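Long-range contacts in PrhC (Penicillium brasilianum, PDB 5X9J), which acts as a homodimeric isomerase in the biosynthesis of paraherquonin, a fungal meroterpenoid with a highly congested hexacyclic framework: residues B[49-59]-B[70-80]; B[106-115]-B[127-138]. One frame throughout, in Å; residues are numbered along the deposited sequence.

Contact 1: B[49-59]-B[70-80]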
loop_
_atom_site.group_PDB
_atom_site.type_symbol
_atom_site.label_atom_id
_atom_site.label_comp_id
_atom_site.label_asym_id
_atom_site.label_seq_id
_atom_site.Cartn_x
_atom_site.Cartn_y
_atom_site.Cartn_z
ATOM N N VAL B 49 -0.214 -20.102 -11.236
ATOM C CA VAL B 49 0.498 -18.958 -10.655
ATOM C C VAL B 49 1.826 -18.760 -11.367
ATOM O O VAL B 49 2.110 -17.691 -11.915
ATOM C CB VAL B 49 0.711 -19.153 -9.142
ATOM C CG1 VAL B 49 1.728 -18.141 -8.612
ATOM C CG2 VAL B 49 -0.594 -19.019 -8.385
ATOM N N LEU B 50 2.644 -19.811 -11.396
ATOM C CA LEU B 50 3.970 -19.704 -11.984
ATOM C C LEU B 50 3.912 -19.488 -13.488
ATOM O O LEU B 50 4.767 -18.786 -14.045
ATOM C CB LEU B 50 4.773 -20.952 -11.635
ATOM C CG LEU B 50 4.995 -20.964 -10.123
ATOM C CD1 LEU B 50 5.419 -22.326 -9.632
ATOM C CD2 LEU B 50 6.029 -19.917 -9.747
ATOM N N ALA B 51 2.908 -20.055 -14.159
ATOM C CA ALA B 51 2.792 -19.871 -15.597
ATOM C C ALA B 51 2.455 -18.433 -15.974
ATOM O O ALA B 51 2.674 -18.035 -17.123
ATOM C CB ALA B 51 1.733 -20.818 -16.160
ATOM N N LEU B 52 1.910 -17.648 -15.047
ATOM C CA LEU B 52 1.634 -16.247 -15.333
ATOM C C LEU B 52 2.873 -15.358 -15.203
ATOM O O LEU B 52 2.854 -14.210 -15.660
ATOM C CB LEU B 52 0.519 -15.749 -14.408
ATOM C CG LEU B 52 -0.096 -14.389 -14.746
ATOM C CD1 LEU B 52 -0.764 -14.435 -16.117
ATOM C CD2 LEU B 52 -1.076 -13.963 -13.657
ATOM N N ARG B 53 3.948 -15.858 -14.608
ATOM C CA ARG B 53 5.131 -15.058 -14.333
ATOM C C ARG B 53 6.247 -15.371 -15.317
ATOM O O ARG B 53 6.403 -16.509 -15.760
ATOM C CB ARG B 53 5.629 -15.318 -12.914
ATOM C CG ARG B 53 4.580 -15.053 -11.885
ATOM C CD ARG B 53 5.060 -15.434 -10.518
ATOM N NE ARG B 53 3.972 -15.283 -9.565
ATOM C CZ ARG B 53 4.135 -14.914 -8.302
ATOM N NH1 ARG B 53 5.364 -14.631 -7.844
ATOM N NH2 ARG B 53 3.065 -14.810 -7.513
ATOM N N THR B 54 7.035 -14.351 -15.642
ATOM C CA THR B 54 8.308 -14.606 -16.300
ATOM C C THR B 54 9.206 -15.417 -15.376
ATOM O O THR B 54 8.998 -15.474 -14.158
ATOM C CB THR B 54 8.998 -13.298 -16.665
ATOM O OG1 THR B 54 9.330 -12.592 -15.461
ATOM C CG2 THR B 54 8.078 -12.441 -17.503
ATOM N N GLU B 55 10.226 -16.051 -15.966
ATOM C CA GLU B 55 11.159 -16.842 -15.168
ATOM C C GLU B 55 11.906 -15.988 -14.149
ATOM O O GLU B 55 12.261 -16.478 -13.072
ATOM C CB GLU B 55 12.163 -17.566 -16.071
ATOM C CG GLU B 55 11.621 -18.844 -16.713
ATOM C CD GLU B 55 12.724 -19.829 -17.088
ATOM O OE1 GLU B 55 13.893 -19.607 -16.686
ATOM O OE2 GLU B 55 12.417 -20.827 -17.784
ATOM N N SER B 56 12.160 -14.723 -14.463
ATOM C CA SER B 56 12.916 -13.855 -13.572
ATOM C C SER B 56 12.020 -12.993 -12.681
ATOM O O SER B 56 12.521 -12.077 -12.027
ATOM C CB SER B 56 13.865 -12.969 -14.382
ATOM O OG SER B 56 13.150 -12.221 -15.346
ATOM N N CYS B 57 10.718 -13.276 -12.626
ATOM C CA CYS B 57 9.801 -12.446 -11.853
ATOM C C CYS B 57 10.207 -12.402 -10.384
ATOM O O CYS B 57 10.541 -13.423 -9.781
ATOM C CB CYS B 57 8.370 -12.983 -11.974
ATOM S SG CYS B 57 7.113 -11.916 -11.188
ATOM N N LEU B 58 10.158 -11.214 -9.800
ATOM C CA LEU B 58 10.405 -11.036 -8.378
ATOM C C LEU B 58 9.174 -10.440 -7.709
ATOM O O LEU B 58 8.510 -9.577 -8.284
ATOM C CB LEU B 58 11.618 -10.125 -8.141
ATOM C CG LEU B 58 12.969 -10.698 -8.581
ATOM C CD1 LEU B 58 14.064 -9.647 -8.452
ATOM C CD2 LEU B 58 13.298 -11.929 -7.748
ATOM N N THR B 59 8.890 -10.893 -6.488
ATOM C CA THR B 59 7.820 -10.360 -5.652
ATOM C C THR B 59 8.432 -9.561 -4.506
ATOM O O THR B 59 9.252 -10.089 -3.750
ATOM C CB THR B 59 6.942 -11.484 -5.090
ATOM O OG1 THR B 59 6.386 -12.244 -6.164
ATOM C CG2 THR B 59 5.797 -10.901 -4.244
ATOM N N PRO B 70 13.157 -9.461 -1.877
ATOM C CA PRO B 70 12.349 -9.980 -2.986
ATOM C C PRO B 70 12.435 -11.495 -3.083
ATOM O O PRO B 70 13.480 -12.094 -2.821
ATOM C CB PRO B 70 12.967 -9.309 -4.218
ATOM C CG PRO B 70 14.383 -9.002 -3.800
ATOM C CD PRO B 70 14.298 -8.655 -2.344
ATOM N N LEU B 71 11.323 -12.115 -3.460
ATOM C CA LEU B 71 11.254 -13.561 -3.619
ATOM C C LEU B 71 11.164 -13.919 -5.094
ATOM O O LEU B 71 10.410 -13.300 -5.844
ATOM C CB LEU B 71 10.053 -14.149 -2.879
ATOM C CG LEU B 71 9.961 -13.955 -1.362
ATOM C CD1 LEU B 71 8.823 -14.809 -0.829
ATOM C CD2 LEU B 71 11.270 -14.318 -0.688
ATOM N N ASN B 72 11.923 -14.932 -5.508
ATOM C CA ASN B 72 11.829 -15.415 -6.876
ATOM C C ASN B 72 10.699 -16.439 -6.984
ATOM O O ASN B 72 9.987 -16.725 -6.014
ATOM C CB ASN B 72 13.180 -15.975 -7.348
ATOM C CG ASN B 72 13.667 -17.153 -6.517
ATOM O OD1 ASN B 72 12.884 -17.962 -6.037
ATOM N ND2 ASN B 72 14.986 -17.246 -6.346
ATOM N N ASN B 73 10.539 -17.015 -8.180
ATOM C CA ASN B 73 9.408 -17.906 -8.423
ATOM C C ASN B 73 9.456 -19.140 -7.529
ATOM O O ASN B 73 8.419 -19.579 -7.015
ATOM C CB ASN B 73 9.361 -18.305 -9.894
ATOM C CG ASN B 73 8.939 -17.153 -10.781
ATOM O OD1 ASN B 73 8.355 -16.178 -10.305
ATOM N ND2 ASN B 73 9.221 -17.258 -12.072
ATOM N N GLN B 74 10.641 -19.710 -7.327
ATOM C CA GLN B 74 10.743 -20.886 -6.466
ATOM C C GLN B 74 10.433 -20.535 -5.015
ATOM O O GLN B 74 9.744 -21.290 -4.320
ATOM C CB GLN B 74 12.135 -21.509 -6.589
ATOM C CG GLN B 74 12.404 -22.650 -5.602
ATOM C CD GLN B 74 11.470 -23.839 -5.806
ATOM O OE1 GLN B 74 11.043 -24.127 -6.933
ATOM N NE2 GLN B 74 11.141 -24.532 -4.712
ATOM N N GLU B 75 10.921 -19.391 -4.542
ATOM C CA GLU B 75 10.626 -18.985 -3.171
ATOM C C GLU B 75 9.145 -18.672 -2.994
ATOM O O GLU B 75 8.554 -19.004 -1.961
ATOM C CB GLU B 75 11.490 -17.788 -2.790
ATOM C CG GLU B 75 12.979 -18.117 -2.791
ATOM C CD GLU B 75 13.846 -16.883 -2.683
ATOM O OE1 GLU B 75 14.703 -16.850 -1.773
ATOM O OE2 GLU B 75 13.666 -15.944 -3.502
ATOM N N THR B 76 8.528 -18.051 -4.001
ATOM C CA THR B 76 7.088 -17.807 -3.965
ATOM C C THR B 76 6.303 -19.109 -3.821
ATOM O O THR B 76 5.344 -19.183 -3.041
ATOM C CB THR B 76 6.656 -17.059 -5.230
ATOM O OG1 THR B 76 7.156 -15.719 -5.172
ATOM C CG2 THR B 76 5.137 -17.027 -5.343
ATOM N N ARG B 77 6.688 -20.147 -4.563
ATOM C CA ARG B 77 5.996 -21.424 -4.442
ATOM C C ARG B 77 6.118 -21.976 -3.029
ATOM O O ARG B 77 5.126 -22.420 -2.439
ATOM C CB ARG B 77 6.537 -22.428 -5.459
ATOM C CG ARG B 77 5.898 -23.821 -5.341
ATOM C CD ARG B 77 6.183 -24.672 -6.571
ATOM N NE ARG B 77 7.534 -24.432 -7.068
ATOM C CZ ARG B 77 7.939 -24.701 -8.305
ATOM N NH1 ARG B 77 7.088 -25.227 -9.181
ATOM N NH2 ARG B 77 9.192 -24.433 -8.669
ATOM N N GLU B 78 7.332 -21.954 -2.469
ATOM C CA GLU B 78 7.513 -22.433 -1.102
ATOM C C GLU B 78 6.686 -21.615 -0.121
ATOM O O GLU B 78 6.065 -22.172 0.792
ATOM C CB GLU B 78 8.992 -22.399 -0.715
ATOM C CG GLU B 78 9.867 -23.416 -1.444
ATOM C CD GLU B 78 11.335 -23.344 -1.024
ATOM O OE1 GLU B 78 12.180 -22.885 -1.829
ATOM O OE2 GLU B 78 11.644 -23.744 0.123
ATOM N N TYR B 79 6.650 -20.292 -0.300
ATOM C CA TYR B 79 5.859 -19.464 0.604
ATOM C C TYR B 79 4.377 -19.805 0.509
ATOM O O TYR B 79 3.688 -19.900 1.534
ATOM C CB TYR B 79 6.087 -17.981 0.316
ATOM C CG TYR B 79 5.180 -17.088 1.132
ATOM C CD1 TYR B 79 5.440 -16.845 2.472
ATOM C CD2 TYR B 79 4.044 -16.514 0.570
ATOM C CE1 TYR B 79 4.609 -16.037 3.230
ATOM C CE2 TYR B 79 3.205 -15.704 1.318
ATOM C CZ TYR B 79 3.493 -15.469 2.649
ATOM O OH TYR B 79 2.663 -14.668 3.401
ATOM N N PHE B 80 3.869 -19.998 -0.712
ATOM C CA PHE B 80 2.459 -20.339 -0.869
ATOM C C PHE B 80 2.132 -21.697 -0.250
ATOM O O PHE B 80 1.029 -21.890 0.278
ATOM C CB PHE B 80 2.066 -20.310 -2.346
ATOM C CG PHE B 80 1.888 -18.915 -2.904
ATOM C CD1 PHE B 80 1.328 -18.718 -4.154
ATOM C CD2 PHE B 80 2.281 -17.801 -2.176
ATOM C CE1 PHE B 80 1.163 -17.429 -4.676
ATOM C CE2 PHE B 80 2.118 -16.508 -2.690
ATOM C CZ PHE B 80 1.560 -16.327 -3.940
HETATM O O HOH W 1 11.804 -15.676 -10.526
HETATM O O HOH W 2 8.046 -14.220 -8.111
#

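Contact 2: B[106-115]-B[127-138]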
loop_
_atom_site.group_PDB
_atom_site.type_symbol
_atom_site.label_atom_id
_atom_site.label_comp_id
_atom_site.label_asym_id
_atom_site.label_seq_id
_atom_site.Cartn_x
_atom_site.Cartn_y
_atom_site.Cartn_z
ATOM N N ALA B 106 4.301 2.298 -19.629
ATOM C CA ALA B 106 5.248 1.493 -18.872
ATOM C C ALA B 106 4.789 0.056 -18.673
ATOM O O ALA B 106 5.568 -0.754 -18.159
ATOM C CB ALA B 106 5.523 2.139 -17.507
ATOM N N LYS B 107 3.559 -0.280 -19.071
ATOM C CA LYS B 107 2.993 -1.618 -18.873
ATOM C C LYS B 107 2.954 -1.982 -17.387
ATOM O O LYS B 107 3.336 -3.081 -16.976
ATOM C CB LYS B 107 3.757 -2.675 -19.677
ATOM C CG LYS B 107 3.999 -2.312 -21.153
ATOM C CD LYS B 107 2.724 -2.304 -21.959
ATOM C CE LYS B 107 3.005 -2.048 -23.440
ATOM N NZ LYS B 107 3.470 -0.651 -23.683
ATOM N N LYS B 108 2.482 -1.038 -16.579
ATOM C CA LYS B 108 2.320 -1.223 -15.143
ATOM C C LYS B 108 0.872 -0.960 -14.750
ATOM O O LYS B 108 0.178 -0.153 -15.374
ATOM C CB LYS B 108 3.207 -0.271 -14.340
ATOM C CG LYS B 108 4.659 -0.680 -14.168
ATOM C CD LYS B 108 5.434 0.526 -13.613
ATOM C CE LYS B 108 6.635 0.105 -12.778
ATOM N NZ LYS B 108 7.790 -0.390 -13.575
ATOM N N ILE B 109 0.434 -1.616 -13.679
ATOM C CA ILE B 109 -0.902 -1.370 -13.164
ATOM C C ILE B 109 -0.867 -1.495 -11.651
ATOM O O ILE B 109 -0.243 -2.403 -11.096
ATOM C CB ILE B 109 -1.931 -2.326 -13.816
ATOM C CG1 ILE B 109 -3.350 -2.027 -13.314
ATOM C CG2 ILE B 109 -1.541 -3.802 -13.601
ATOM C CD1 ILE B 109 -4.464 -2.675 -14.202
ATOM N N ALA B 110 -1.526 -0.560 -10.980
ATOM C CA ALA B 110 -1.662 -0.598 -9.533
ATOM C C ALA B 110 -3.140 -0.743 -9.214
ATOM O O ALA B 110 -3.967 -0.032 -9.785
ATOM C CB ALA B 110 -1.095 0.664 -8.878
ATOM N N PHE B 111 -3.473 -1.667 -8.314
ATOM C CA PHE B 111 -4.873 -1.862 -7.979
ATOM C C PHE B 111 -5.009 -2.243 -6.516
ATOM O O PHE B 111 -4.100 -2.814 -5.916
ATOM C CB PHE B 111 -5.526 -2.931 -8.868
ATOM C CG PHE B 111 -4.836 -4.273 -8.829
ATOM C CD1 PHE B 111 -5.254 -5.259 -7.945
ATOM C CD2 PHE B 111 -3.791 -4.552 -9.698
ATOM C CE1 PHE B 111 -4.638 -6.506 -7.934
ATOM C CE2 PHE B 111 -3.165 -5.775 -9.683
ATOM C CZ PHE B 111 -3.601 -6.769 -8.805
ATOM N N ARG B 112 -6.160 -1.912 -5.953
ATOM C CA ARG B 112 -6.511 -2.324 -4.607
ATOM C C ARG B 112 -7.139 -3.708 -4.644
ATOM O O ARG B 112 -7.899 -4.033 -5.562
ATOM C CB ARG B 112 -7.483 -1.326 -3.985
ATOM C CG ARG B 112 -6.907 0.063 -3.766
ATOM C CD ARG B 112 -7.972 0.951 -3.132
ATOM N NE ARG B 112 -8.185 0.609 -1.726
ATOM C CZ ARG B 112 -9.099 1.183 -0.952
ATOM N NH1 ARG B 112 -9.907 2.114 -1.452
ATOM N NH2 ARG B 112 -9.203 0.825 0.321
ATOM N N ALA B 113 -6.807 -4.528 -3.650
ATOM C CA ALA B 113 -7.325 -5.881 -3.578
ATOM C C ALA B 113 -7.652 -6.208 -2.129
ATOM O O ALA B 113 -7.171 -5.557 -1.194
ATOM C CB ALA B 113 -6.326 -6.897 -4.146
ATOM N N ALA B 114 -8.503 -7.207 -1.952
ATOM C CA ALA B 114 -8.805 -7.751 -0.640
ATOM C C ALA B 114 -8.581 -9.252 -0.688
ATOM O O ALA B 114 -8.608 -9.868 -1.754
ATOM C CB ALA B 114 -10.246 -7.432 -0.206
ATOM N N CYS B 115 -8.329 -9.836 0.476
ATOM C CA CYS B 115 -8.161 -11.273 0.575
ATOM C C CYS B 115 -8.777 -11.750 1.877
ATOM O O CYS B 115 -8.990 -10.973 2.816
ATOM C CB CYS B 115 -6.695 -11.702 0.502
ATOM S SG CYS B 115 -5.698 -11.039 1.840
ATOM N N GLU B 127 -6.416 -6.328 3.313
ATOM C CA GLU B 127 -6.615 -5.466 2.163
ATOM C C GLU B 127 -5.246 -5.015 1.682
ATOM O O GLU B 127 -4.315 -4.845 2.477
ATOM C CB GLU B 127 -7.515 -4.273 2.501
ATOM C CG GLU B 127 -8.969 -4.698 2.797
ATOM C CD GLU B 127 -9.818 -3.586 3.394
ATOM O OE1 GLU B 127 -9.543 -2.396 3.117
ATOM O OE2 GLU B 127 -10.768 -3.904 4.144
ATOM N N ASN B 128 -5.123 -4.854 0.370
ATOM C CA ASN B 128 -3.817 -4.824 -0.264
ATOM C C ASN B 128 -3.782 -3.736 -1.325
ATOM O O ASN B 128 -4.814 -3.291 -1.830
ATOM C CB ASN B 128 -3.481 -6.187 -0.917
ATOM C CG ASN B 128 -3.637 -7.369 0.060
ATOM O OD1 ASN B 128 -2.651 -7.925 0.546
ATOM N ND2 ASN B 128 -4.887 -7.751 0.345
ATOM N N LEU B 129 -2.569 -3.329 -1.674
ATOM C CA LEU B 129 -2.312 -2.579 -2.897
ATOM C C LEU B 129 -1.267 -3.372 -3.667
ATOM O O LEU B 129 -0.214 -3.708 -3.118
ATOM C CB LEU B 129 -1.844 -1.152 -2.595
ATOM C CG LEU B 129 -1.805 -0.120 -3.750
ATOM C CD1 LEU B 129 -0.659 -0.393 -4.733
ATOM C CD2 LEU B 129 -3.103 -0.040 -4.489
ATOM N N VAL B 130 -1.572 -3.712 -4.910
ATOM C CA VAL B 130 -0.684 -4.530 -5.727
ATOM C C VAL B 130 -0.251 -3.692 -6.918
ATOM O O VAL B 130 -1.081 -3.038 -7.552
ATOM C CB VAL B 130 -1.364 -5.829 -6.198
ATOM C CG1 VAL B 130 -0.422 -6.620 -7.130
ATOM C CG2 VAL B 130 -1.772 -6.698 -4.988
ATOM N N ILE B 131 1.042 -3.706 -7.223
ATOM C CA ILE B 131 1.538 -3.163 -8.479
ATOM C C ILE B 131 2.085 -4.319 -9.300
ATOM O O ILE B 131 2.890 -5.110 -8.800
ATOM C CB ILE B 131 2.626 -2.101 -8.256
ATOM C CG1 ILE B 131 2.080 -0.934 -7.428
ATOM C CG2 ILE B 131 3.173 -1.618 -9.618
ATOM C CD1 ILE B 131 3.158 0.137 -7.095
ATOM N N LEU B 132 1.669 -4.411 -10.556
ATOM C CA LEU B 132 2.219 -5.397 -11.472
ATOM C C LEU B 132 3.030 -4.704 -12.557
ATOM O O LEU B 132 2.601 -3.691 -13.112
ATOM C CB LEU B 132 1.123 -6.237 -12.129
ATOM C CG LEU B 132 0.180 -6.980 -11.182
ATOM C CD1 LEU B 132 -0.914 -7.700 -11.984
ATOM C CD2 LEU B 132 0.947 -7.969 -10.317
ATOM N N GLN B 133 4.203 -5.253 -12.839
ATOM C CA GLN B 133 4.957 -4.922 -14.037
ATOM C C GLN B 133 4.687 -6.037 -15.034
ATOM O O GLN B 133 5.003 -7.198 -14.767
ATOM C CB GLN B 133 6.457 -4.801 -13.751
ATOM C CG GLN B 133 7.307 -4.689 -15.028
ATOM C CD GLN B 133 7.144 -3.344 -15.695
ATOM O OE1 GLN B 133 7.558 -2.328 -15.147
ATOM N NE2 GLN B 133 6.513 -3.321 -16.869
ATOM N N ALA B 134 4.071 -5.696 -16.149
ATOM C CA ALA B 134 3.765 -6.691 -17.163
ATOM C C ALA B 134 4.880 -6.734 -18.195
ATOM O O ALA B 134 5.659 -5.789 -18.336
ATOM C CB ALA B 134 2.441 -6.370 -17.847
ATOM N N THR B 135 4.951 -7.850 -18.917
ATOM C CA THR B 135 5.766 -7.881 -20.120
ATOM C C THR B 135 5.163 -6.969 -21.181
ATOM O O THR B 135 4.052 -6.446 -21.038
ATOM C CB THR B 135 5.877 -9.294 -20.683
ATOM O OG1 THR B 135 4.564 -9.860 -20.793
ATOM C CG2 THR B 135 6.732 -10.146 -19.798
ATOM N N ASP B 136 5.897 -6.818 -22.284
ATOM C CA ASP B 136 5.515 -5.824 -23.280
ATOM C C ASP B 136 4.205 -6.179 -23.972
ATOM O O ASP B 136 3.421 -5.286 -24.313
ATOM C CB ASP B 136 6.625 -5.655 -24.307
ATOM C CG ASP B 136 6.808 -4.216 -24.704
ATOM O OD1 ASP B 136 7.837 -3.625 -24.306
ATOM O OD2 ASP B 136 5.902 -3.671 -25.381
ATOM N N ASP B 137 3.952 -7.463 -24.203
ATOM C CA ASP B 137 2.668 -7.858 -24.772
ATOM C C ASP B 137 1.567 -7.977 -23.723
ATOM O O ASP B 137 0.445 -8.360 -24.073
ATOM C CB ASP B 137 2.805 -9.181 -25.533
ATOM C CG ASP B 137 3.412 -10.283 -24.687
ATOM O OD1 ASP B 137 3.566 -10.087 -23.462
ATOM O OD2 ASP B 137 3.728 -11.357 -25.244
ATOM N N CYS B 138 1.865 -7.670 -22.454
ATOM C CA CYS B 138 0.909 -7.710 -21.347
ATOM C C CYS B 138 0.400 -9.110 -21.057
ATOM O O CYS B 138 -0.665 -9.263 -20.455
ATOM C CB CYS B 138 -0.288 -6.786 -21.591
ATOM S SG CYS B 138 0.160 -5.078 -21.785
HETATM O O HOH W 3 8.246 -0.246 -17.381
HETATM O O HOH W 4 6.078 -0.983 -23.596
HETATM O O HOH W 5 -7.687 -1.095 1.735
HETATM O O HOH W 6 -6.902 -1.800 -0.671
#

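Contact 1: B[49-59]-B[70-80]
N73, in the first turn of helix 73-86, reaches across to the corner at 54-57 with its amide. Its CG stands beside the backbone N (chi1 -71°), which swings the side chain back toward that corner. ND2 donates to T54 O at 2.8 Å, with the acceptor almost in the amide plane. The same carbonyl takes C57 N of its own type I turn, and the two donors arrive from opposite faces of it. A water continues the grip, giving its protons to E55 O and C57 O while accepting from N73 N. A leucine here would probably cost T54 O its donor from the helix and leave the corner freer to shift against it.

Further along, the backbones meet in a single antiparallel bridge: T59 N to L71 O and L71 N to T59 O, both 2.9 Å. Immediately after it the chain enters the helix through a capping box, N72 OD1 taking E75 N at 2.9 Å and E75 OE2 taking N72 N. E75 also has a salt bridge to R69.

Side chains pack around N73 as well. L50 forks: CD2 packs on N73 CB at 3.7 Å, while CD1 sits over one face of the R77 guanidinium, 3.4 Å from NH1. R53 runs past N73 in the opposite direction, its CD 3.4 Å from N73 OD1, and ends against T76 CG2, which lies over the centre of one face of the F80 ring. V49 CG1 touches F80 CE1 at 4.0 Å, with I40 of helix 26-43 also against V49.

Taken together, this is a capped helix packed against the start of strand 57-61, consistent with the alpha+beta cone of NTF2-like (SnoaL-type) proteins.

Contact 2: B[106-115]-B[127-138]
Q133 and K108 meet because the glutamine leaves the strand with CG anti to its N and then bends at chi2 (72°), turning its amide across the neighbouring strand; the lysine, bent at its last torsion, crosses it obliquely and brings NZ to OE1 nearly in line with the C=O bond. F111 reaches V130 in another way, with CG between the backbone N and carbonyl carbon (chi1 57°), which lays the ring alongside the valine.

The amide of Q133 is held at both ends. NE2 gives one hydrogen to A106 O (3.0 Å, in the carbonyl plane) and the other to A134 O of its own strand, while OE1 takes a proton from a water that also bridges to A106 O. These bonds should fix its rotation. K108 NZ also donates to OE1, though the modelled 2.5 Å is doubtfully short, and has a further weak bond to G98 O of the second subunit.

On the face with F111, V130 CB stands over the ring in a CH-pi contact, 3.9 Å from its centroid, and L132 CD1 meets the ring edge, 3.8 Å from CE2. Helix 26-43 touches this ring with A34 and C38. On the reverse face A110 CB packs on I131 CG1 at 3.8 Å, and L129 meets L129 of the second subunit.

R112, salt-bridged to D96, meets E127 through a water at its guanidinium edge (NH2 to water 2.8 Å, water to E127 OE1 2.7 Å), the charged atoms themselves being beyond salt-bridge range.

Between these groups the backbones bond in antiparallel fashion from A134 N on K107 O to N128 N on A113 O. A G1 beta bulge opens the strand, K107 and K108 together sitting opposite D103. The whole is a long twisted antiparallel hairpin, one face toward a helix and the other toward the dimer partner.

From the N terminus the chain runs through helix 26-43 and helix 46-51 into contact 1, which closes the loop between strand 57-61 and helix 73-86. It then passes through the strands from 87 to 103 before contact 2 closes the hairpin of 108-119 and 124-134. The two loops follow in series, neither nested nor crossed, with centres about 15 Å apart. Strand 141-148 joins them afterwards, pairing in parallel with 57-61 and antiparallel with 124-134, so both contacts reach the same curled sheet, contact 1 through strand 57-61 and contact 2 as two of its strands. They also touch directly, T54 CG2 lying 3.5 Å from T135 CG2. Contact 2 alone of the two reaches the second subunit.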